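PDB 5C3R: thymine dioxygenase from Neurospora crassa, which probably oxidises the 5-methyl group of thymine in a reaction that depends on iron(II), 2-oxoglutarate and molecular oxygen. Local coordinates for residues A[216-221]-A[292-297]; A[123-128]-A[189-194]. All coordinates share one frame; numbering follows the deposited sequence.

Contact 1: residues A[216-221]-A[292-297]. With NI (nickel (II) ion), chain E; HMU (5-hydroxymethyl uracil), chain G; AKG (2-oxoglutaric acid), chain F.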
loop_
_atom_site.group_PDB
_atom_site.type_symbol
_atom_site.label_atom_id
_atom_site.label_comp_id
_atom_site.label_asym_id
_atom_site.label_seq_id
_atom_site.Cartn_x
_atom_site.Cartn_y
_atom_site.Cartn_z
ATOM N N HIS A 216 4.375 7.127 7.130
ATOM C CA HIS A 216 2.954 6.990 7.376
ATOM C C HIS A 216 2.641 5.548 7.714
ATOM O O HIS A 216 3.492 4.665 7.579
ATOM C CB HIS A 216 2.170 7.373 6.127
ATOM C CG HIS A 216 2.499 6.522 4.943
ATOM N ND1 HIS A 216 3.660 6.671 4.219
ATOM C CD2 HIS A 216 1.836 5.487 4.380
ATOM C CE1 HIS A 216 3.688 5.783 3.243
ATOM N NE2 HIS A 216 2.592 5.052 3.318
ATOM N N THR A 217 1.409 5.332 8.159
ATOM C CA THR A 217 0.808 4.018 8.193
ATOM C C THR A 217 -0.282 4.008 7.126
ATOM O O THR A 217 -0.906 5.045 6.874
ATOM C CB THR A 217 0.188 3.722 9.571
ATOM O OG1 THR A 217 -0.726 4.769 9.938
ATOM C CG2 THR A 217 1.274 3.614 10.621
ATOM N N ASP A 218 -0.498 2.855 6.495
ATOM C CA ASP A 218 -1.639 2.676 5.596
ATOM C C ASP A 218 -2.922 2.530 6.405
ATOM O O ASP A 218 -2.878 2.188 7.592
ATOM C CB ASP A 218 -1.458 1.444 4.702
ATOM C CG ASP A 218 -0.261 1.565 3.766
ATOM O OD1 ASP A 218 0.343 2.660 3.667
ATOM O OD2 ASP A 218 0.080 0.543 3.133
ATOM N N TYR A 219 -4.054 2.752 5.742
ATOM C CA TYR A 219 -5.345 2.937 6.407
ATOM C C TYR A 219 -6.199 1.678 6.499
ATOM O O TYR A 219 -6.959 1.523 7.455
ATOM C CB TYR A 219 -6.182 3.990 5.657
ATOM C CG TYR A 219 -5.466 5.267 5.303
ATOM C CD1 TYR A 219 -4.496 5.805 6.142
ATOM C CD2 TYR A 219 -5.781 5.958 4.140
ATOM C CE1 TYR A 219 -3.845 6.980 5.822
ATOM C CE2 TYR A 219 -5.131 7.136 3.813
ATOM C CZ TYR A 219 -4.165 7.640 4.658
ATOM O OH TYR A 219 -3.515 8.813 4.359
ATOM N N GLY A 220 -6.082 0.803 5.499
ATOM C CA GLY A 220 -7.043 -0.276 5.272
ATOM C C GLY A 220 -6.741 -1.581 5.977
ATOM O O GLY A 220 -6.230 -1.585 7.100
ATOM N N SER A 221 -7.087 -2.693 5.327
ATOM C CA SER A 221 -6.839 -4.027 5.874
ATOM C C SER A 221 -5.400 -4.450 5.574
ATOM O O SER A 221 -4.592 -4.621 6.493
ATOM C CB SER A 221 -7.833 -5.050 5.314
ATOM O OG SER A 221 -7.890 -4.992 3.893
ATOM N N ALA A 292 0.995 0.342 -5.320
ATOM C CA ALA A 292 0.386 0.051 -4.031
ATOM C C ALA A 292 -1.088 -0.233 -4.233
ATOM O O ALA A 292 -1.856 0.654 -4.593
ATOM C CB ALA A 292 0.574 1.217 -3.079
ATOM N N TYR A 293 -1.481 -1.480 -4.003
ATOM C CA TYR A 293 -2.880 -1.861 -4.065
ATOM C C TYR A 293 -3.434 -1.877 -2.644
ATOM O O TYR A 293 -3.222 -2.823 -1.883
ATOM C CB TYR A 293 -3.023 -3.228 -4.731
ATOM C CG TYR A 293 -4.446 -3.652 -4.987
ATOM C CD1 TYR A 293 -5.105 -3.274 -6.150
ATOM C CD2 TYR A 293 -5.133 -4.443 -4.074
ATOM C CE1 TYR A 293 -6.411 -3.663 -6.396
ATOM C CE2 TYR A 293 -6.435 -4.852 -4.315
ATOM C CZ TYR A 293 -7.072 -4.459 -5.479
ATOM O OH TYR A 293 -8.370 -4.855 -5.727
ATOM N N PHE A 294 -4.138 -0.814 -2.285
ATOM C CA PHE A 294 -4.705 -0.697 -0.954
ATOM C C PHE A 294 -5.967 -1.539 -0.869
ATOM O O PHE A 294 -6.926 -1.290 -1.595
ATOM C CB PHE A 294 -5.017 0.765 -0.633
ATOM C CG PHE A 294 -3.818 1.666 -0.703
ATOM C CD1 PHE A 294 -2.730 1.448 0.121
ATOM C CD2 PHE A 294 -3.779 2.732 -1.591
ATOM C CE1 PHE A 294 -1.618 2.278 0.064
ATOM C CE2 PHE A 294 -2.678 3.564 -1.647
ATOM C CZ PHE A 294 -1.594 3.333 -0.823
ATOM N N CYS A 295 -5.950 -2.547 0.003
ATOM C CA CYS A 295 -7.128 -3.371 0.253
ATOM C C CYS A 295 -7.875 -2.839 1.485
ATOM O O CYS A 295 -7.251 -2.471 2.489
ATOM C CB CYS A 295 -6.737 -4.836 0.455
ATOM S SG CYS A 295 -5.685 -5.563 -0.839
ATOM N N ASN A 296 -9.202 -2.786 1.388
ATOM C CA ASN A 296 -10.064 -2.314 2.471
ATOM C C ASN A 296 -11.234 -3.262 2.724
ATOM O O ASN A 296 -11.639 -3.993 1.820
ATOM C CB ASN A 296 -10.657 -0.954 2.111
ATOM C CG ASN A 296 -9.600 0.096 1.856
ATOM O OD1 ASN A 296 -8.798 0.407 2.737
ATOM N ND2 ASN A 296 -9.607 0.666 0.658
ATOM N N PRO A 297 -11.792 -3.243 3.950
ATOM C CA PRO A 297 -13.082 -3.894 4.144
ATOM C C PRO A 297 -14.139 -3.222 3.276
ATOM O O PRO A 297 -13.947 -2.086 2.843
ATOM C CB PRO A 297 -13.386 -3.662 5.632
ATOM C CG PRO A 297 -12.087 -3.328 6.253
ATOM C CD PRO A 297 -11.295 -2.632 5.195
HETATM NI NI NI E . 2.178 2.963 2.460
HETATM N N1 HMU G . -4.397 6.083 0.266
HETATM C C2 HMU G . -5.314 4.973 0.547
HETATM O O2 HMU G . -6.350 4.865 -0.069
HETATM N N3 HMU G . -4.962 3.995 1.585
HETATM C C4 HMU G . -3.740 4.134 2.300
HETATM O O3 HMU G . -0.508 5.737 1.823
HETATM O O4 HMU G . -3.468 3.319 3.147
HETATM C C5 HMU G . -2.832 5.244 2.004
HETATM C CM5 HMU G . -1.522 5.418 2.744
HETATM C C6 HMU G . -3.189 6.208 0.975
HETATM C C1 AKG F . 2.102 4.125 -0.157
HETATM O O1 AKG F . 1.290 4.082 0.791
HETATM O O2 AKG F . 1.772 4.596 -1.264
HETATM C C2 AKG F . 3.468 3.613 0.048
HETATM O O5 AKG F . 3.796 3.198 1.165
HETATM C C3 AKG F . 4.447 3.621 -1.116
HETATM C C4 AKG F . 5.644 2.706 -0.868
HETATM C C5 AKG F . 6.489 2.521 -2.116
HETATM O O3 AKG F . 7.339 1.614 -2.098
HETATM O O4 AKG F . 6.335 3.259 -3.121
HETATM O O HOH W 1 1.936 0.978 1.415
HETATM O O HOH W 2 -4.695 -0.680 2.871
#
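Asp218 meets Phe294 at the ring edge: OD2 lies 3.9 Å from CE1, close to the ring plane, and the carboxylate is turned 83° against the ring. OD1 of that carboxylate binds the nickel ion at 2.2 Å, while OD2 accepts from a metal-bound water as well as from Thr223 OG1 and Asn255 ND2, which together fix the rotation of the group. His216 NE2 coordinates the same ion at 2.3 Å, and its ND1 is held by Gly214 O. With His273 these residues form the two-histidine, one-carboxylate triad of iron/2-oxoglutarate oxygenases, seated in the double-stranded beta-helix of the cupin clan; nickel occupies the place expected for iron. 2-oxoglutarate chelates the ion through O1 and O5.

The 5-hydroxymethyl uracil is sandwiched between aromatic rings from the two segments. Its C4 sits 3.3 Å above the plane of the Tyr219 ring, and on the other side its N3 lies 3.4 Å from the plane of the Phe294 ring; both overlaps are offset toward the ring rim. Tyr219 N donates to the ligand O4 over 2.7 Å with an N-H...O angle of 157° and, together with Asn89 ND2, probably restrains in-plane rotation of the base.

Farther along, the loop is tied to segment 292-297 by one carbonyl. Ser221 N donates to Cys295 O at 2.9 Å, and because chi1 of 51° folds the hydroxyl back over its own backbone, Ser221 OG also reaches Cys295 O, weakly, at 3.0 Å. A water donates to this same oxygen, and Gly220 CA adds a C-H...O contact. Gly220 CA also packs tightly against Asn296 OD1, whose companion ND2 is bound by Asp188 O.

Contact 2: residues A[123-128]-A[189-194]; sequences YEIGRE and NILRLL. With AKG (2-oxoglutaric acid), chain F; HMU (5-hydroxymethyl uracil), chain G.
Arg192 leaves its strand with chi1 and chi2 both extended, then bends sharply at chi3 (-96°), which turns NE and NH2 to the carboxylate of Glu124. Glu124, its CG beside the backbone N and its chain extended beyond, runs alongside in the same direction, the two CG methylenes in contact. OE1 takes NE at 2.9 Å and NH2 only weakly at 3.3 Å. The salt bridge is not coplanar: the planes differ by 33°, and NE approaches OE1 from 53° out of the carboxylate plane.

Underneath, strands 121-125 and 190-200 pair antiparallel. Tyr123-Leu193 and Ile125-Leu191 are hydrogen-bonded pairs, with Ile125 N to Leu191 O at 2.8 Å, and Glu124-Arg192 is the non-hydrogen-bonded pair between them. On the face away from the salt bridge, Ile125 CD1 touches Leu191 CD2 at 4.0 Å; Ile125 packs on Met151 and Leu191 on Phe154 of helix 147-173.

Arg192 NH1 donates to 2-oxoglutarate O2 at 2.9 Å, and a water that accepts from the uracil N1 at 2.7 Å donates to Glu124 OE1. Glu124 thus probably acts from the second shell, helping to hold the guanidinium and perhaps tempering its charge beside the cosubstrate carboxylate.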
loop_
_atom_site.group_PDB
_atom_site.type_symbol
_atom_site.label_atom_id
_atom_site.label_comp_id
_atom_site.label_asym_id
_atom_site.label_seq_id
_atom_site.Cartn_x
_atom_site.Cartn_y
_atom_site.Cartn_z
ATOM N N TYR A 123 -1.418 7.833 -9.586
ATOM C CA TYR A 123 -2.690 7.699 -10.268
ATOM C C TYR A 123 -3.460 6.549 -9.646
ATOM O O TYR A 123 -2.989 5.402 -9.637
ATOM C CB TYR A 123 -2.476 7.449 -11.753
ATOM C CG TYR A 123 -3.759 7.289 -12.532
ATOM C CD1 TYR A 123 -4.553 8.392 -12.834
ATOM C CD2 TYR A 123 -4.177 6.037 -12.971
ATOM C CE1 TYR A 123 -5.727 8.253 -13.558
ATOM C CE2 TYR A 123 -5.357 5.888 -13.689
ATOM C CZ TYR A 123 -6.124 7.000 -13.984
ATOM O OH TYR A 123 -7.293 6.856 -14.698
ATOM N N GLU A 124 -4.652 6.854 -9.146
ATOM C CA GLU A 124 -5.416 5.890 -8.373
ATOM C C GLU A 124 -6.684 5.425 -9.082
ATOM O O GLU A 124 -7.468 6.230 -9.577
ATOM C CB GLU A 124 -5.716 6.470 -7.002
ATOM C CG GLU A 124 -4.439 6.611 -6.189
ATOM C CD GLU A 124 -4.605 7.429 -4.933
ATOM O OE1 GLU A 124 -4.194 6.942 -3.860
ATOM O OE2 GLU A 124 -5.132 8.551 -5.024
ATOM N N ILE A 125 -6.851 4.106 -9.118
ATOM C CA ILE A 125 -7.958 3.435 -9.784
ATOM C C ILE A 125 -8.753 2.650 -8.744
ATOM O O ILE A 125 -8.180 1.826 -8.031
ATOM C CB ILE A 125 -7.420 2.435 -10.829
ATOM C CG1 ILE A 125 -6.750 3.178 -11.987
ATOM C CG2 ILE A 125 -8.525 1.528 -11.346
ATOM C CD1 ILE A 125 -5.763 2.327 -12.758
ATOM N N GLY A 126 -10.060 2.905 -8.672
ATOM C CA GLY A 126 -10.974 2.132 -7.826
ATOM C C GLY A 126 -11.714 1.101 -8.660
ATOM O O GLY A 126 -11.472 0.986 -9.863
ATOM N N ARG A 127 -12.615 0.346 -8.034
ATOM C CA ARG A 127 -13.447 -0.604 -8.788
ATOM C C ARG A 127 -14.387 0.162 -9.709
ATOM O O ARG A 127 -14.861 1.235 -9.354
ATOM C CB ARG A 127 -14.226 -1.553 -7.868
ATOM C CG ARG A 127 -15.355 -0.925 -7.077
ATOM C CD ARG A 127 -16.085 -1.982 -6.257
ATOM N NE ARG A 127 -16.938 -1.381 -5.230
ATOM C CZ ARG A 127 -18.243 -1.143 -5.351
ATOM N NH1 ARG A 127 -18.898 -1.455 -6.462
ATOM N NH2 ARG A 127 -18.903 -0.595 -4.339
ATOM N N GLU A 128 -14.647 -0.405 -10.884
ATOM C CA GLU A 128 -15.352 0.284 -11.966
ATOM C C GLU A 128 -16.807 0.622 -11.684
ATOM O O GLU A 128 -17.327 1.619 -12.200
ATOM C CB GLU A 128 -15.309 -0.566 -13.238
ATOM C CG GLU A 128 -13.980 -0.515 -13.965
ATOM C CD GLU A 128 -13.883 0.661 -14.920
ATOM O OE1 GLU A 128 -13.638 1.800 -14.467
ATOM O OE2 GLU A 128 -14.031 0.434 -16.137
ATOM N N ASN A 189 -11.342 -1.495 -3.090
ATOM C CA ASN A 189 -9.902 -1.360 -2.989
ATOM C C ASN A 189 -9.426 -0.249 -3.894
ATOM O O ASN A 189 -10.181 0.220 -4.748
ATOM C CB ASN A 189 -9.241 -2.678 -3.381
ATOM C CG ASN A 189 -9.775 -3.853 -2.585
ATOM O OD1 ASN A 189 -10.126 -3.717 -1.416
ATOM N ND2 ASN A 189 -9.851 -5.010 -3.219
ATOM N N ILE A 190 -8.180 0.179 -3.706
ATOM C CA ILE A 190 -7.608 1.260 -4.507
ATOM C C ILE A 190 -6.251 0.852 -5.063
ATOM O O ILE A 190 -5.325 0.555 -4.317
ATOM C CB ILE A 190 -7.473 2.563 -3.692
ATOM C CG1 ILE A 190 -8.849 3.063 -3.229
ATOM C CG2 ILE A 190 -6.763 3.648 -4.494
ATOM C CD1 ILE A 190 -9.770 3.526 -4.341
ATOM N N LEU A 191 -6.162 0.836 -6.388
ATOM C CA LEU A 191 -4.926 0.549 -7.101
ATOM C C LEU A 191 -4.193 1.866 -7.313
ATOM O O LEU A 191 -4.600 2.680 -8.148
ATOM C CB LEU A 191 -5.254 -0.115 -8.442
ATOM C CG LEU A 191 -4.160 -0.336 -9.483
ATOM C CD1 LEU A 191 -3.047 -1.219 -8.940
ATOM C CD2 LEU A 191 -4.788 -0.964 -10.720
ATOM N N ARG A 192 -3.126 2.080 -6.544
ATOM C CA ARG A 192 -2.318 3.286 -6.670
ATOM C C ARG A 192 -1.058 3.013 -7.485
ATOM O O ARG A 192 -0.149 2.326 -7.030
ATOM C CB ARG A 192 -1.940 3.830 -5.290
ATOM C CG ARG A 192 -1.050 5.071 -5.337
ATOM C CD ARG A 192 -0.569 5.505 -3.961
ATOM N NE ARG A 192 -1.404 6.552 -3.367
ATOM C CZ ARG A 192 -1.143 7.164 -2.207
ATOM N NH1 ARG A 192 -0.071 6.840 -1.479
ATOM N NH2 ARG A 192 -1.967 8.104 -1.761
ATOM N N LEU A 193 -1.010 3.565 -8.690
ATOM C CA LEU A 193 0.203 3.537 -9.502
ATOM C C LEU A 193 1.087 4.684 -9.041
ATOM O O LEU A 193 0.598 5.789 -8.811
ATOM C CB LEU A 193 -0.129 3.696 -10.986
ATOM C CG LEU A 193 -1.163 2.725 -11.561
ATOM C CD1 LEU A 193 -1.428 3.071 -13.014
ATOM C CD2 LEU A 193 -0.710 1.281 -11.440
ATOM N N LEU A 194 2.383 4.416 -8.890
ATOM C CA LEU A 194 3.326 5.405 -8.383
ATOM C C LEU A 194 4.525 5.535 -9.301
ATOM O O LEU A 194 5.054 4.544 -9.805
ATOM C CB LEU A 194 3.809 5.022 -6.983
ATOM C CG LEU A 194 2.875 5.359 -5.818
ATOM C CD1 LEU A 194 3.095 4.412 -4.645
ATOM C CD2 LEU A 194 3.070 6.801 -5.387
HETATM C C1 AKG F . 2.102 4.125 -0.157
HETATM O O1 AKG F . 1.290 4.082 0.791
HETATM O O2 AKG F . 1.772 4.596 -1.264
HETATM C C2 AKG F . 3.468 3.613 0.048
HETATM O O5 AKG F . 3.796 3.198 1.165
HETATM C C3 AKG F . 4.447 3.621 -1.116
HETATM C C4 AKG F . 5.644 2.706 -0.868
HETATM C C5 AKG F . 6.489 2.521 -2.116
HETATM O O3 AKG F . 7.339 1.614 -2.098
HETATM O O4 AKG F . 6.335 3.259 -3.121
HETATM N N1 HMU G . -4.397 6.083 0.266
HETATM C C2 HMU G . -5.314 4.973 0.547
HETATM O O2 HMU G . -6.350 4.865 -0.069
HETATM N N3 HMU G . -4.962 3.995 1.585
HETATM C C4 HMU G . -3.740 4.134 2.300
HETATM O O3 HMU G . -0.508 5.737 1.823
HETATM O O4 HMU G . -3.468 3.319 3.147
HETATM C C5 HMU G . -2.832 5.244 2.004
HETATM C CM5 HMU G . -1.522 5.418 2.744
HETATM C C6 HMU G . -3.189 6.208 0.975
HETATM O O HOH W 3 -5.326 7.694 -1.712
HETATM O O HOH W 4 -12.864 1.056 -5.128
#

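Strands 190-200 and 284-295 are neighbours in the main sheet, which sets the two contacts side by side along one wall of the pocket, their centres about 12 Å apart. Probable backbone hydrogen bonds join them: Phe294 N to Ile190 O and Ala292 O to Arg192 N, each 2.7 Å. Contact 1 provides metal ligands and the aromatic sandwich; contact 2 adds Arg192, whose side chain lies about 4 Å from that of Phe294 and about 6 Å from the nickel ion. The C1 carboxylate of 2-oxoglutarate spans both, O1 on the metal and O2 on Arg192, while Arg288 and Ser290, just ahead of 292-297 on strand 284-295, also bind the cosubstrate.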